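Local coordinates for malonyl CoA-acyl carrier protein transacylase (Burkholderia pseudomallei, PDB 3G87) that probably transfers the malonyl group from malonyl-CoA to holo-acyl carrier protein, releasing CoA, at residues D54-T59 against Q63-V68; A24-F29 against L47-P52; Y257-A262 against H285-Q290. All blocks are in the same frame, centred on the assembly; numbering follows the deposited sequence.

Overall arrangement
From the N terminus, contact 2 closes first. It brings 47-52, at the end of helix 44-50, back against 24-29 on short helix 25-28, across a mostly helical connection. Contact 1 follows at once and closes the short turn that leads from 54-58 into helix 59-81. These two touch: Asp-51 OD2 accepts a probable hydrogen bond from Leu-56 N, and Cys-48 packs on Ala-65. Contact 3 comes much later and joins helices 251-264 and 279-289 beside strand 269-273. It lies across the chain's centre from contact 1, with nearest atoms about 18 Å apart. The three loops run in series; none encloses or crosses another. All belong to the acyl transferase domain.

Contact 1 of 3, residues D54-T59 against Q63-V68; sequences DELGRT and QPALYV
The flat amide end of Gln-63 lies alongside the Thr-59 side chain, and both point the same way. Thr-59 OG1 is 3.2 Å from Gln-63 OE1 as modelled, though the orientation of that amide is doubtful. Beyond Thr-59, the Gln-63 side chain also touches Leu-93 and, on helix 107-123, Ala-118 and Met-121. The Thr-59 hydroxyl stands anti to its own N (chi1 -156°), which sets OG1 on the Gln-63 side. Gln-63 CB passes 3.6 Å from Thr-59 O. That same oxygen accepts a weak bond from Gln-63 N at 3.5 Å, with an N-H...O angle of 156°. It is the i to i+4 bond of the first turn of helix 59-81, for which Arg-58 is the N-cap. Pro-64, with no N-H to give, follows at a kink in the helix. A type I beta turn from Glu-55 ends on that cap residue. It carries Leu-56, whose CD2 meets Ala-65 CB at 3.6 Å. Leu-56 O accepts a bond from Thr-62 OG1. Gln-63 lies near the GxSxG residues Gly-90, Ser-92 and Gly-94, a pattern consistent with a nucleophile elbow. The contact thus combines a weak backbone bond, a methyl touch between Leu-56 and Ala-65, and the side-by-side packing of Thr-59 and Gln-63, so the loop meets the start of the helix largely through packing.

Contact 2 of 3, residues A24-F29 against L47-P52; sequences ALFDRF and LCVDDP
Phe-26 carries the contact, meeting Cys-48 and Val-49 of helix 44-50 with its ring. The first segment starts at Ala-24, whose O accepts a hydrogen bond from the backbone N of Arg-28 at 3.1 Å. Leu-25 follows and packs on Thr-73 and Ala-76 of helix 59-81. Phe-26 comes next and points toward helix 44-50. With chi1 at -76° its CG stands anti to the carbonyl carbon, which swings the ring out to the neighbouring helix. Ring atom CE1 lies 3.7 Å from Cys-48 CB. CZ lies 3.9 Å from Cys-48 SG and is equally near Cys-48 CB. The sulfur is 5.0 Å from the ring centroid and 73° off the ring normal, an oblique sulfur-aromatic contact. CD1 reaches Val-49 CG2 at 4.3 Å. No hydrogen bond runs between the two segments. The same ring also rests on Ile-44 and Arg-45. Short helix 25-28 is thereby packed against helix 44-50, while its Leu-25 side meets helix 59-81; these are early helices of the acyl transferase domain. The 47-50 turn is wider than alpha, of pi type. It ends at Asp-51, which has positive phi (38°) and whose OD1 accepts a hydrogen bond from Glu-55 N. Beyond Phe-26, the segment turns to helix 59-81. Arg-28 forms salt bridges through NH2 to Glu-79 and Asp-80 at the end of that helix. Phe-29 occupies the N-cap position of helix 30-40.

Contact 3 of 3, residues Y257-A262 against H285-Q290; sequences YLLALA and HTIRRQ
Arg-288 gives a hydrogen bond from NH2 to the backbone O of Ile-269, while its guanidinium takes Leu-259 over one face. Leu-259 CD2 does the touching. It sits 3.3 Å above the guanidinium plane and off its centre, near the edge. It is 3.5 Å from Arg-288 NE and 3.7 Å from Arg-288 CZ. The arginine chain bends at chi3 (93°), which turns the guanidinium toward the leucine. Lower on the chain, Leu-259 CD1 meets Arg-288 CG at 3.9 Å. The two side chains therefore cross at a slant, with one leucine methyl on the charged plane and the other on the arginine stem. Leu-259 CD1 also touches Ile-287 CG2, at 4.4 Å. Of the three residues that meet, Ile-287 is the buried one, and its CB points toward helix 251-264. The two backbones come nearest at Leu-259 and Arg-288, whose CA atoms are 8.2 Å apart. No hydrogen bond runs between the two segments. Helix 251-264 comes before strand 269-273 in the chain and helix 279-289 comes after it. The strand is an outer strand of the parallel sheet. Leu-259 rests on its Ile-269 and Phe-271, and Arg-288 rests on Phe-271 too. Ile-287 also touches Thr-159 of strand 153-159, so helix 279-289 reaches the antiparallel sheet as well. The bond to Ile-269 O probably steadies the guanidinium, and the leucine methyl probably shields part of one face. The helices meet through leucine methyls, one on the guanidinium face and one on the arginine stem and Ile-287, while the charge has its polar partner in Ile-269 O.

Contact 1 of 3, residues D54-T59 against Q63-V68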
ATOM      1  N   ASP A  54      -3.585  -0.039  21.827  1.00 30.33           N
ATOM      2  CA  ASP A  54      -3.255   0.983  20.888  1.00 30.30           C
ATOM      3  C   ASP A  54      -2.122   0.588  19.956  1.00 29.34           C
ATOM      4  O   ASP A  54      -1.139   1.228  19.854  1.00 28.99           O
ATOM      5  CB  ASP A  54      -3.011   2.270  21.633  1.00 31.21           C
ATOM      6  CG  ASP A  54      -4.229   2.734  22.382  1.00 34.24           C
ATOM      7  OD1 ASP A  54      -5.014   3.427  21.768  1.00 34.25           O
ATOM      8  OD2 ASP A  54      -4.419   2.405  23.561  1.00 37.56           O
ATOM      9  N   GLU A  55      -2.343  -0.519  19.284  1.00 29.24           N
ATOM     10  CA  GLU A  55      -1.379  -1.249  18.499  1.00 28.89           C
ATOM     11  C   GLU A  55      -1.507  -1.014  17.023  1.00 27.66           C
ATOM     12  O   GLU A  55      -0.579  -1.224  16.325  1.00 28.21           O
ATOM     13  CB  GLU A  55      -1.520  -2.734  18.769  1.00 29.51           C
ATOM     14  CG  GLU A  55      -0.807  -3.179  19.968  1.00 31.58           C
ATOM     15  CD  GLU A  55      -1.255  -4.493  20.501  1.00 33.85           C
ATOM     16  OE1 GLU A  55      -2.258  -5.005  20.112  1.00 34.95           O
ATOM     17  OE2 GLU A  55      -0.595  -5.013  21.344  1.00 34.42           O
ATOM     18  N   LEU A  56      -2.657  -0.554  16.575  1.00 26.38           N
ATOM     19  CA  LEU A  56      -2.951  -0.371  15.168  1.00 25.32           C
ATOM     20  C   LEU A  56      -1.938   0.467  14.392  1.00 25.90           C
ATOM     21  O   LEU A  56      -1.681   0.193  13.269  1.00 26.10           O
ATOM     22  CB  LEU A  56      -4.380   0.129  14.955  1.00 24.03           C
ATOM     23  CG  LEU A  56      -5.531  -0.870  14.874  1.00 20.44           C
ATOM     24  CD1 LEU A  56      -6.818  -0.189  14.767  1.00 14.64           C
ATOM     25  CD2 LEU A  56      -5.432  -1.981  13.864  1.00 13.94           C
ATOM     26  N   GLY A  57      -1.349   1.459  15.025  1.00 25.12           N
ATOM     27  CA  GLY A  57      -0.339   2.283  14.384  1.00 24.67           C
ATOM     28  C   GLY A  57       1.112   1.770  14.324  1.00 25.10           C
ATOM     29  O   GLY A  57       2.024   2.415  13.711  1.00 24.46           O
ATOM     30  N   ARG A  58       1.372   0.629  14.960  1.00 24.20           N
ATOM     31  CA  ARG A  58       2.732   0.052  14.913  1.00 22.95           C
ATOM     32  C   ARG A  58       2.766  -0.977  13.783  1.00 22.52           C
ATOM     33  O   ARG A  58       1.934  -1.867  13.743  1.00 23.44           O
ATOM     34  CB  ARG A  58       3.076  -0.531  16.259  1.00 23.15           C
ATOM     35  CG  ARG A  58       2.936   0.500  17.399  1.00 23.91           C
ATOM     36  CD  ARG A  58       2.852  -0.188  18.709  1.00 27.38           C
ATOM     37  NE  ARG A  58       4.144  -0.797  18.963  1.00 30.01           N
ATOM     38  CZ  ARG A  58       4.363  -1.797  19.817  1.00 32.97           C
ATOM     39  NH1 ARG A  58       3.345  -2.328  20.528  1.00 30.09           N
ATOM     40  NH2 ARG A  58       5.616  -2.270  19.952  1.00 32.54           N
ATOM     41  N   THR A  59       3.691  -0.831  12.841  1.00 22.07           N
ATOM     42  CA  THR A  59       3.638  -1.528  11.522  1.00 21.09           C
ATOM     43  C   THR A  59       3.490  -3.070  11.629  1.00 20.01           C
ATOM     44  O   THR A  59       2.945  -3.695  10.763  1.00 17.96           O
ATOM     45  CB  THR A  59       4.846  -1.053  10.548  1.00 21.63           C
ATOM     46  OG1 THR A  59       4.528  -1.262   9.147  1.00 24.17           O
ATOM     47  CG2 THR A  59       6.118  -1.765  10.863  1.00 20.01           C
ATOM     48  N   GLN A  63      -0.268  -3.839   9.460  1.00 17.12           N
ATOM     49  CA  GLN A  63      -0.206  -4.542   8.204  1.00 17.41           C
ATOM     50  C   GLN A  63      -1.128  -5.757   8.112  1.00 17.87           C
ATOM     51  O   GLN A  63      -1.870  -5.851   7.176  1.00 19.07           O
ATOM     52  CB  GLN A  63       1.234  -4.838   7.833  1.00 16.63           C
ATOM     53  CG  GLN A  63       1.989  -3.683   7.190  1.00 17.63           C
ATOM     54  CD  GLN A  63       3.288  -4.079   6.587  1.00 21.91           C
ATOM     55  OE1 GLN A  63       4.301  -3.530   6.902  1.00 27.10           O
ATOM     56  NE2 GLN A  63       3.268  -5.056   5.740  1.00 22.20           N
ATOM     57  N   PRO A  64      -1.108  -6.629   9.113  1.00 17.65           N
ATOM     58  CA  PRO A  64      -2.082  -7.694   9.180  1.00 17.65           C
ATOM     59  C   PRO A  64      -3.481  -7.186   9.321  1.00 17.11           C
ATOM     60  O   PRO A  64      -4.312  -7.772   8.738  1.00 16.98           O
ATOM     61  CB  PRO A  64      -1.667  -8.456  10.413  1.00 18.58           C
ATOM     62  CG  PRO A  64      -0.335  -8.186  10.564  1.00 18.01           C
ATOM     63  CD  PRO A  64      -0.095  -6.847  10.139  1.00 19.10           C
ATOM     64  N   ALA A  65      -3.683  -6.108  10.059  1.00 16.57           N
ATOM     65  CA  ALA A  65      -4.991  -5.444  10.199  1.00 15.73           C
ATOM     66  C   ALA A  65      -5.555  -4.988   8.873  1.00 15.02           C
ATOM     67  O   ALA A  65      -6.688  -5.304   8.532  1.00 14.85           O
ATOM     68  CB  ALA A  65      -4.890  -4.264  11.140  1.00 15.24           C
ATOM     69  N   LEU A  66      -4.770  -4.229   8.127  1.00 14.72           N
ATOM     70  CA  LEU A  66      -5.158  -3.801   6.787  1.00 14.63           C
ATOM     71  C   LEU A  66      -5.510  -4.958   5.877  1.00 14.79           C
ATOM     72  O   LEU A  66      -6.589  -4.973   5.276  1.00 15.08           O
ATOM     73  CB  LEU A  66      -4.038  -2.974   6.165  1.00 14.13           C
ATOM     74  CG  LEU A  66      -3.843  -1.617   6.855  1.00 16.42           C
ATOM     75  CD1 LEU A  66      -2.543  -0.975   6.335  1.00 18.54           C
ATOM     76  CD2 LEU A  66      -5.060  -0.680   6.673  1.00 13.90           C
ATOM     77  N   TYR A  67      -4.617  -5.936   5.808  1.00 15.04           N
ATOM     78  CA  TYR A  67      -4.774  -7.062   4.912  1.00 16.13           C
ATOM     79  C   TYR A  67      -6.086  -7.783   5.145  1.00 16.61           C
ATOM     80  O   TYR A  67      -6.805  -8.089   4.186  1.00 16.82           O
ATOM     81  CB  TYR A  67      -3.594  -8.056   5.054  1.00 16.56           C
ATOM     82  CG  TYR A  67      -3.743  -9.345   4.226  1.00 15.26           C
ATOM     83  CD1 TYR A  67      -3.355  -9.386   2.869  1.00 12.97           C
ATOM     84  CD2 TYR A  67      -4.275 -10.504   4.792  1.00 13.36           C
ATOM     85  CE1 TYR A  67      -3.485 -10.550   2.107  1.00 11.91           C
ATOM     86  CE2 TYR A  67      -4.460 -11.683   4.025  1.00 13.18           C
ATOM     87  CZ  TYR A  67      -4.025 -11.709   2.701  1.00 14.36           C
ATOM     88  OH  TYR A  67      -4.173 -12.862   1.952  1.00 13.59           O
ATOM     89  N   VAL A  68      -6.385  -8.082   6.403  1.00 16.07           N
ATOM     90  CA  VAL A  68      -7.569  -8.893   6.706  1.00 16.14           C
ATOM     91  C   VAL A  68      -8.830  -8.063   6.467  1.00 16.48           C
ATOM     92  O   VAL A  68      -9.813  -8.533   5.875  1.00 16.51           O
ATOM     93  CB  VAL A  68      -7.529  -9.435   8.150  1.00 17.00           C
ATOM     94  CG1 VAL A  68      -8.765 -10.243   8.433  1.00 17.79           C
ATOM     95  CG2 VAL A  68      -6.275 -10.296   8.355  1.00 16.38           C
TER

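Contact 2 of 3, residues A24-F29 against L47-P52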
ATOM      1  N   ALA A  24     -18.500  -5.822  11.602  1.00 22.60           N
ATOM      2  CA  ALA A  24     -19.264  -7.039  11.593  1.00 23.06           C
ATOM      3  C   ALA A  24     -18.801  -8.039  10.568  1.00 23.40           C
ATOM      4  O   ALA A  24     -19.138  -9.167  10.641  1.00 23.26           O
ATOM      5  CB  ALA A  24     -20.674  -6.738  11.435  1.00 24.19           C
ATOM      6  N   LEU A  25     -17.972  -7.598   9.638  1.00 23.15           N
ATOM      7  CA  LEU A  25     -17.300  -8.480   8.717  1.00 22.12           C
ATOM      8  C   LEU A  25     -16.552  -9.605   9.362  1.00 21.48           C
ATOM      9  O   LEU A  25     -16.443 -10.612   8.789  1.00 22.30           O
ATOM     10  CB  LEU A  25     -16.322  -7.730   7.875  1.00 21.19           C
ATOM     11  CG  LEU A  25     -16.880  -6.869   6.758  1.00 24.24           C
ATOM     12  CD1 LEU A  25     -15.793  -6.022   6.208  1.00 20.05           C
ATOM     13  CD2 LEU A  25     -17.498  -7.728   5.703  1.00 19.96           C
ATOM     14  N   PHE A  26     -16.016  -9.410  10.543  1.00 19.94           N
ATOM     15  CA  PHE A  26     -15.268 -10.452  11.207  1.00 20.32           C
ATOM     16  C   PHE A  26     -16.072 -11.672  11.568  1.00 20.65           C
ATOM     17  O   PHE A  26     -15.633 -12.727  11.410  1.00 21.95           O
ATOM     18  CB  PHE A  26     -14.538  -9.931  12.446  1.00 19.09           C
ATOM     19  CG  PHE A  26     -13.327  -9.145  12.128  1.00 17.70           C
ATOM     20  CD1 PHE A  26     -13.295  -7.803  12.293  1.00 14.58           C
ATOM     21  CD2 PHE A  26     -12.234  -9.746  11.637  1.00 13.88           C
ATOM     22  CE1 PHE A  26     -12.208  -7.124  11.960  1.00 15.95           C
ATOM     23  CE2 PHE A  26     -11.197  -9.065  11.335  1.00 11.64           C
ATOM     24  CZ  PHE A  26     -11.165  -7.765  11.485  1.00 12.55           C
ATOM     25  N   ASP A  27     -17.237 -11.482  12.103  1.00 20.97           N
ATOM     26  CA  ASP A  27     -18.168 -12.564  12.407  1.00 22.20           C
ATOM     27  C   ASP A  27     -18.852 -13.088  11.142  1.00 22.81           C
ATOM     28  O   ASP A  27     -19.123 -14.281  11.071  1.00 24.54           O
ATOM     29  CB  ASP A  27     -19.265 -12.077  13.359  1.00 22.57           C
ATOM     30  CG  ASP A  27     -18.770 -11.830  14.780  1.00 22.58           C
ATOM     31  OD1 ASP A  27     -17.816 -12.497  15.271  1.00 21.33           O
ATOM     32  OD2 ASP A  27     -19.385 -10.952  15.405  1.00 26.73           O
ATOM     33  N   ARG A  28     -19.154 -12.220  10.160  1.00 21.53           N
ATOM     34  CA  ARG A  28     -19.681 -12.705   8.895  1.00 21.12           C
ATOM     35  C   ARG A  28     -18.752 -13.737   8.302  1.00 20.56           C
ATOM     36  O   ARG A  28     -19.222 -14.758   7.791  1.00 21.10           O
ATOM     37  CB  ARG A  28     -19.887 -11.564   7.889  1.00 21.17           C
ATOM     38  CG  ARG A  28     -20.322 -12.055   6.490  1.00 22.80           C
ATOM     39  CD  ARG A  28     -20.465 -10.856   5.501  1.00 23.31           C
ATOM     40  NE  ARG A  28     -20.854 -11.343   4.180  1.00 20.27           N
ATOM     41  CZ  ARG A  28     -21.329 -10.589   3.195  1.00 21.59           C
ATOM     42  NH1 ARG A  28     -21.459  -9.276   3.369  1.00 17.90           N
ATOM     43  NH2 ARG A  28     -21.685 -11.156   2.036  1.00 20.06           N
ATOM     44  N   PHE A  29     -17.444 -13.487   8.398  1.00 19.50           N
ATOM     45  CA  PHE A  29     -16.415 -14.373   7.837  1.00 19.72           C
ATOM     46  C   PHE A  29     -15.711 -15.102   8.967  1.00 19.99           C
ATOM     47  O   PHE A  29     -14.490 -15.160   9.040  1.00 21.06           O
ATOM     48  CB  PHE A  29     -15.440 -13.590   6.924  1.00 19.07           C
ATOM     49  CG  PHE A  29     -16.083 -13.153   5.623  1.00 18.99           C
ATOM     50  CD1 PHE A  29     -16.450 -11.846   5.418  1.00 17.10           C
ATOM     51  CD2 PHE A  29     -16.403 -14.087   4.628  1.00 19.80           C
ATOM     52  CE1 PHE A  29     -17.086 -11.440   4.208  1.00 14.85           C
ATOM     53  CE2 PHE A  29     -17.068 -13.695   3.456  1.00 17.76           C
ATOM     54  CZ  PHE A  29     -17.407 -12.373   3.254  1.00 11.71           C
ATOM     55  N   LEU A  47      -7.930  -6.567  17.745  1.00 18.23           N
ATOM     56  CA  LEU A  47      -6.935  -5.564  17.357  1.00 17.78           C
ATOM     57  C   LEU A  47      -7.621  -4.479  16.534  1.00 18.49           C
ATOM     58  O   LEU A  47      -7.376  -3.270  16.739  1.00 18.48           O
ATOM     59  CB  LEU A  47      -5.807  -6.248  16.553  1.00 16.45           C
ATOM     60  CG  LEU A  47      -4.821  -5.331  15.769  1.00 16.59           C
ATOM     61  CD1 LEU A  47      -3.869  -4.541  16.691  1.00 12.64           C
ATOM     62  CD2 LEU A  47      -3.984  -6.109  14.794  1.00 12.48           C
ATOM     63  N   CYS A  48      -8.502  -4.919  15.614  1.00 19.17           N
ATOM     64  CA  CYS A  48      -9.228  -4.011  14.688  1.00 19.53           C
ATOM     65  C   CYS A  48     -10.410  -3.168  15.251  1.00 20.40           C
ATOM     66  O   CYS A  48     -10.515  -1.907  15.005  1.00 19.74           O
ATOM     67  CB  CYS A  48      -9.677  -4.785  13.433  1.00 19.64           C
ATOM     68  SG  CYS A  48      -8.309  -5.306  12.301  1.00 19.38           S
ATOM     69  N   VAL A  49     -11.301  -3.848  15.985  1.00 21.93           N
ATOM     70  CA  VAL A  49     -12.548  -3.223  16.466  1.00 22.86           C
ATOM     71  C   VAL A  49     -12.293  -2.481  17.780  1.00 24.23           C
ATOM     72  O   VAL A  49     -12.661  -1.310  17.898  1.00 24.88           O
ATOM     73  CB  VAL A  49     -13.726  -4.245  16.582  1.00 23.95           C
ATOM     74  CG1 VAL A  49     -14.916  -3.616  17.281  1.00 21.24           C
ATOM     75  CG2 VAL A  49     -14.121  -4.802  15.200  1.00 19.97           C
ATOM     76  N   ASP A  50     -11.615  -3.133  18.721  1.00 24.27           N
ATOM     77  CA  ASP A  50     -11.380  -2.573  20.052  1.00 26.21           C
ATOM     78  C   ASP A  50     -10.007  -1.883  20.221  1.00 27.35           C
ATOM     79  O   ASP A  50      -9.913  -0.898  20.959  1.00 27.63           O
ATOM     80  CB  ASP A  50     -11.479  -3.662  21.144  1.00 25.40           C
ATOM     81  CG  ASP A  50     -12.737  -4.581  20.986  1.00 28.36           C
ATOM     82  OD1 ASP A  50     -13.810  -3.961  20.655  1.00 24.03           O
ATOM     83  OD2 ASP A  50     -12.631  -5.889  21.221  1.00 23.45           O
ATOM     84  N   ASP A  51      -8.954  -2.403  19.562  1.00 27.64           N
ATOM     85  CA  ASP A  51      -7.569  -1.948  19.740  1.00 28.39           C
ATOM     86  C   ASP A  51      -7.133  -1.576  21.173  1.00 29.53           C
ATOM     87  O   ASP A  51      -6.660  -0.465  21.385  1.00 29.17           O
ATOM     88  CB  ASP A  51      -7.200  -0.803  18.783  1.00 27.92           C
ATOM     89  CG  ASP A  51      -5.664  -0.659  18.617  1.00 28.72           C
ATOM     90  OD1 ASP A  51      -4.920  -1.565  19.091  1.00 23.24           O
ATOM     91  OD2 ASP A  51      -5.197   0.361  18.024  1.00 32.20           O
ATOM     92  N   PRO A  52      -7.212  -2.476  22.118  1.00 30.14           N
ATOM     93  CA  PRO A  52      -6.934  -2.161  23.498  1.00 31.06           C
ATOM     94  C   PRO A  52      -5.550  -1.672  23.874  1.00 30.73           C
ATOM     95  O   PRO A  52      -5.498  -0.877  24.716  1.00 30.04           O
ATOM     96  CB  PRO A  52      -7.280  -3.453  24.206  1.00 31.72           C
ATOM     97  CG  PRO A  52      -7.475  -4.375  23.221  1.00 32.12           C
ATOM     98  CD  PRO A  52      -7.871  -3.761  22.029  1.00 31.25           C
TER

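Contact 3 of 3, residues Y257-A262 against H285-Q290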
ATOM      1  N   TYR A 257      -1.495   4.671 -15.783  1.00 20.97           N
ATOM      2  CA  TYR A 257      -1.401   3.568 -16.704  1.00 20.33           C
ATOM      3  C   TYR A 257      -2.791   2.973 -16.922  1.00 19.82           C
ATOM      4  O   TYR A 257      -3.129   2.640 -18.042  1.00 19.80           O
ATOM      5  CB  TYR A 257      -0.426   2.483 -16.208  1.00 20.38           C
ATOM      6  CG  TYR A 257      -0.398   1.242 -17.095  1.00 21.27           C
ATOM      7  CD1 TYR A 257       0.281   1.258 -18.315  1.00 21.50           C
ATOM      8  CD2 TYR A 257      -1.075   0.062 -16.728  1.00 21.65           C
ATOM      9  CE1 TYR A 257       0.294   0.116 -19.152  1.00 24.02           C
ATOM     10  CE2 TYR A 257      -1.045  -1.098 -17.556  1.00 22.36           C
ATOM     11  CZ  TYR A 257      -0.340  -1.070 -18.756  1.00 22.22           C
ATOM     12  OH  TYR A 257      -0.286  -2.190 -19.612  1.00 24.64           O
ATOM     13  N   LEU A 258      -3.601   2.848 -15.877  1.00 19.00           N
ATOM     14  CA  LEU A 258      -4.946   2.311 -16.083  1.00 19.81           C
ATOM     15  C   LEU A 258      -5.807   3.233 -16.890  1.00 20.57           C
ATOM     16  O   LEU A 258      -6.550   2.747 -17.736  1.00 20.58           O
ATOM     17  CB  LEU A 258      -5.676   1.973 -14.769  1.00 19.24           C
ATOM     18  CG  LEU A 258      -4.894   0.872 -14.031  1.00 18.89           C
ATOM     19  CD1 LEU A 258      -5.334   0.696 -12.573  1.00 14.02           C
ATOM     20  CD2 LEU A 258      -4.866  -0.437 -14.817  1.00 16.13           C
ATOM     21  N   LEU A 259      -5.729   4.543 -16.624  1.00 21.40           N
ATOM     22  CA  LEU A 259      -6.517   5.534 -17.389  1.00 23.52           C
ATOM     23  C   LEU A 259      -6.239   5.479 -18.904  1.00 24.49           C
ATOM     24  O   LEU A 259      -7.178   5.462 -19.697  1.00 24.97           O
ATOM     25  CB  LEU A 259      -6.277   6.954 -16.856  1.00 23.56           C
ATOM     26  CG  LEU A 259      -6.714   7.209 -15.397  1.00 22.76           C
ATOM     27  CD1 LEU A 259      -6.408   8.604 -14.993  1.00 22.47           C
ATOM     28  CD2 LEU A 259      -8.201   6.933 -15.172  1.00 22.56           C
ATOM     29  N   ALA A 260      -4.949   5.424 -19.280  1.00 25.41           N
ATOM     30  CA  ALA A 260      -4.495   5.285 -20.689  1.00 25.31           C
ATOM     31  C   ALA A 260      -4.888   3.943 -21.324  1.00 25.60           C
ATOM     32  O   ALA A 260      -5.271   3.877 -22.494  1.00 25.99           O
ATOM     33  CB  ALA A 260      -2.981   5.465 -20.781  1.00 23.94           C
ATOM     34  N   LEU A 261      -4.813   2.870 -20.557  1.00 26.11           N
ATOM     35  CA  LEU A 261      -5.276   1.598 -21.073  1.00 27.04           C
ATOM     36  C   LEU A 261      -6.791   1.589 -21.410  1.00 27.62           C
ATOM     37  O   LEU A 261      -7.197   1.094 -22.479  1.00 28.83           O
ATOM     38  CB  LEU A 261      -4.927   0.496 -20.105  1.00 26.81           C
ATOM     39  CG  LEU A 261      -4.981  -0.921 -20.687  1.00 29.31           C
ATOM     40  CD1 LEU A 261      -4.134  -1.031 -22.000  1.00 32.32           C
ATOM     41  CD2 LEU A 261      -4.517  -1.926 -19.633  1.00 25.70           C
ATOM     42  N   ALA A 262      -7.622   2.112 -20.533  1.00 27.52           N
ATOM     43  CA  ALA A 262      -9.038   2.218 -20.776  1.00 27.91           C
ATOM     44  C   ALA A 262      -9.328   2.986 -22.045  1.00 28.89           C
ATOM     45  O   ALA A 262     -10.168   2.634 -22.793  1.00 27.42           O
ATOM     46  CB  ALA A 262      -9.701   2.828 -19.644  1.00 26.61           C
ATOM     47  N   HIS A 285      -9.435  10.603  -7.528  1.00 23.56           N
ATOM     48  CA  HIS A 285     -10.113  11.821  -8.009  1.00 24.74           C
ATOM     49  C   HIS A 285      -9.084  12.878  -8.410  1.00 24.23           C
ATOM     50  O   HIS A 285      -9.210  13.512  -9.470  1.00 25.05           O
ATOM     51  CB  HIS A 285     -11.166  12.389  -7.033  1.00 24.48           C
ATOM     52  CG  HIS A 285     -11.685  13.734  -7.458  1.00 29.12           C
ATOM     53  ND1 HIS A 285     -12.386  13.927  -8.638  1.00 30.37           N
ATOM     54  CD2 HIS A 285     -11.569  14.958  -6.884  1.00 30.49           C
ATOM     55  CE1 HIS A 285     -12.678  15.209  -8.769  1.00 32.02           C
ATOM     56  NE2 HIS A 285     -12.189  15.858  -7.723  1.00 33.42           N
ATOM     57  N   THR A 286      -8.042  13.015  -7.596  1.00 24.02           N
ATOM     58  CA  THR A 286      -7.032  14.071  -7.805  1.00 23.21           C
ATOM     59  C   THR A 286      -6.179  13.815  -9.036  1.00 23.04           C
ATOM     60  O   THR A 286      -5.998  14.710  -9.858  1.00 23.80           O
ATOM     61  CB  THR A 286      -6.151  14.300  -6.559  1.00 23.38           C
ATOM     62  OG1 THR A 286      -6.996  14.706  -5.454  1.00 19.53           O
ATOM     63  CG2 THR A 286      -5.084  15.373  -6.856  1.00 22.52           C
ATOM     64  N   ILE A 287      -5.761  12.593  -9.210  1.00 22.70           N
ATOM     65  CA  ILE A 287      -5.086  12.128 -10.373  1.00 22.59           C
ATOM     66  C   ILE A 287      -5.867  12.411 -11.644  1.00 24.77           C
ATOM     67  O   ILE A 287      -5.357  13.006 -12.534  1.00 25.15           O
ATOM     68  CB  ILE A 287      -4.704  10.626 -10.235  1.00 22.04           C
ATOM     69  CG1 ILE A 287      -3.588  10.452  -9.238  1.00 18.92           C
ATOM     70  CG2 ILE A 287      -4.195  10.099 -11.476  1.00 19.91           C
ATOM     71  CD1 ILE A 287      -3.701   9.322  -8.454  1.00 17.72           C
ATOM     72  N   ARG A 288      -7.120  11.993 -11.693  1.00 26.67           N
ATOM     73  CA  ARG A 288      -7.999  12.227 -12.829  1.00 29.48           C
ATOM     74  C   ARG A 288      -8.252  13.711 -13.135  1.00 31.05           C
ATOM     75  O   ARG A 288      -8.274  14.093 -14.245  1.00 29.92           O
ATOM     76  CB  ARG A 288      -9.339  11.483 -12.702  1.00 28.68           C
ATOM     77  CG  ARG A 288      -9.262   9.973 -12.682  1.00 30.40           C
ATOM     78  CD  ARG A 288     -10.576   9.266 -12.752  1.00 25.58           C
ATOM     79  NE  ARG A 288     -10.885   8.974 -14.118  1.00 26.25           N
ATOM     80  CZ  ARG A 288     -11.671   8.037 -14.565  1.00 24.41           C
ATOM     81  NH1 ARG A 288     -11.765   7.915 -15.816  1.00 26.86           N
ATOM     82  NH2 ARG A 288     -12.359   7.270 -13.818  1.00 23.28           N
ATOM     83  N   ARG A 289      -8.410  14.528 -12.129  1.00 34.39           N
ATOM     84  CA  ARG A 289      -8.577  15.943 -12.321  1.00 38.01           C
ATOM     85  C   ARG A 289      -7.351  16.565 -12.953  1.00 39.77           C
ATOM     86  O   ARG A 289      -7.455  17.446 -13.738  1.00 39.71           O
ATOM     87  CB  ARG A 289      -8.912  16.611 -10.995  1.00 37.64           C
ATOM     88  CG  ARG A 289      -9.703  17.847 -11.105  1.00 40.53           C
ATOM     89  CD  ARG A 289      -9.717  18.628  -9.826  1.00 46.93           C
ATOM     90  NE  ARG A 289      -8.429  19.118  -9.378  1.00 51.79           N
ATOM     91  CZ  ARG A 289      -7.816  18.716  -8.277  1.00 53.76           C
ATOM     92  NH1 ARG A 289      -8.389  17.808  -7.533  1.00 53.88           N
ATOM     93  NH2 ARG A 289      -6.639  19.220  -7.928  1.00 52.66           N
ATOM     94  N   GLN A 290      -6.191  16.076 -12.579  1.00 42.56           N
ATOM     95  CA  GLN A 290      -4.939  16.445 -13.185  1.00 45.70           C
ATOM     96  C   GLN A 290      -4.881  15.497 -14.387  1.00 47.68           C
ATOM     97  O   GLN A 290      -5.837  14.906 -14.705  1.00 48.48           O
ATOM     98  CB  GLN A 290      -3.792  16.377 -12.162  1.00 45.66           C
ATOM     99  CG  GLN A 290      -4.001  17.266 -10.841  1.00 49.12           C
ATOM    100  CD  GLN A 290      -3.086  16.967  -9.607  1.00 51.50           C
ATOM    101  OE1 GLN A 290      -2.849  15.831  -9.267  1.00 49.84           O
ATOM    102  NE2 GLN A 290      -2.636  17.992  -8.926  1.00 51.94           N
TER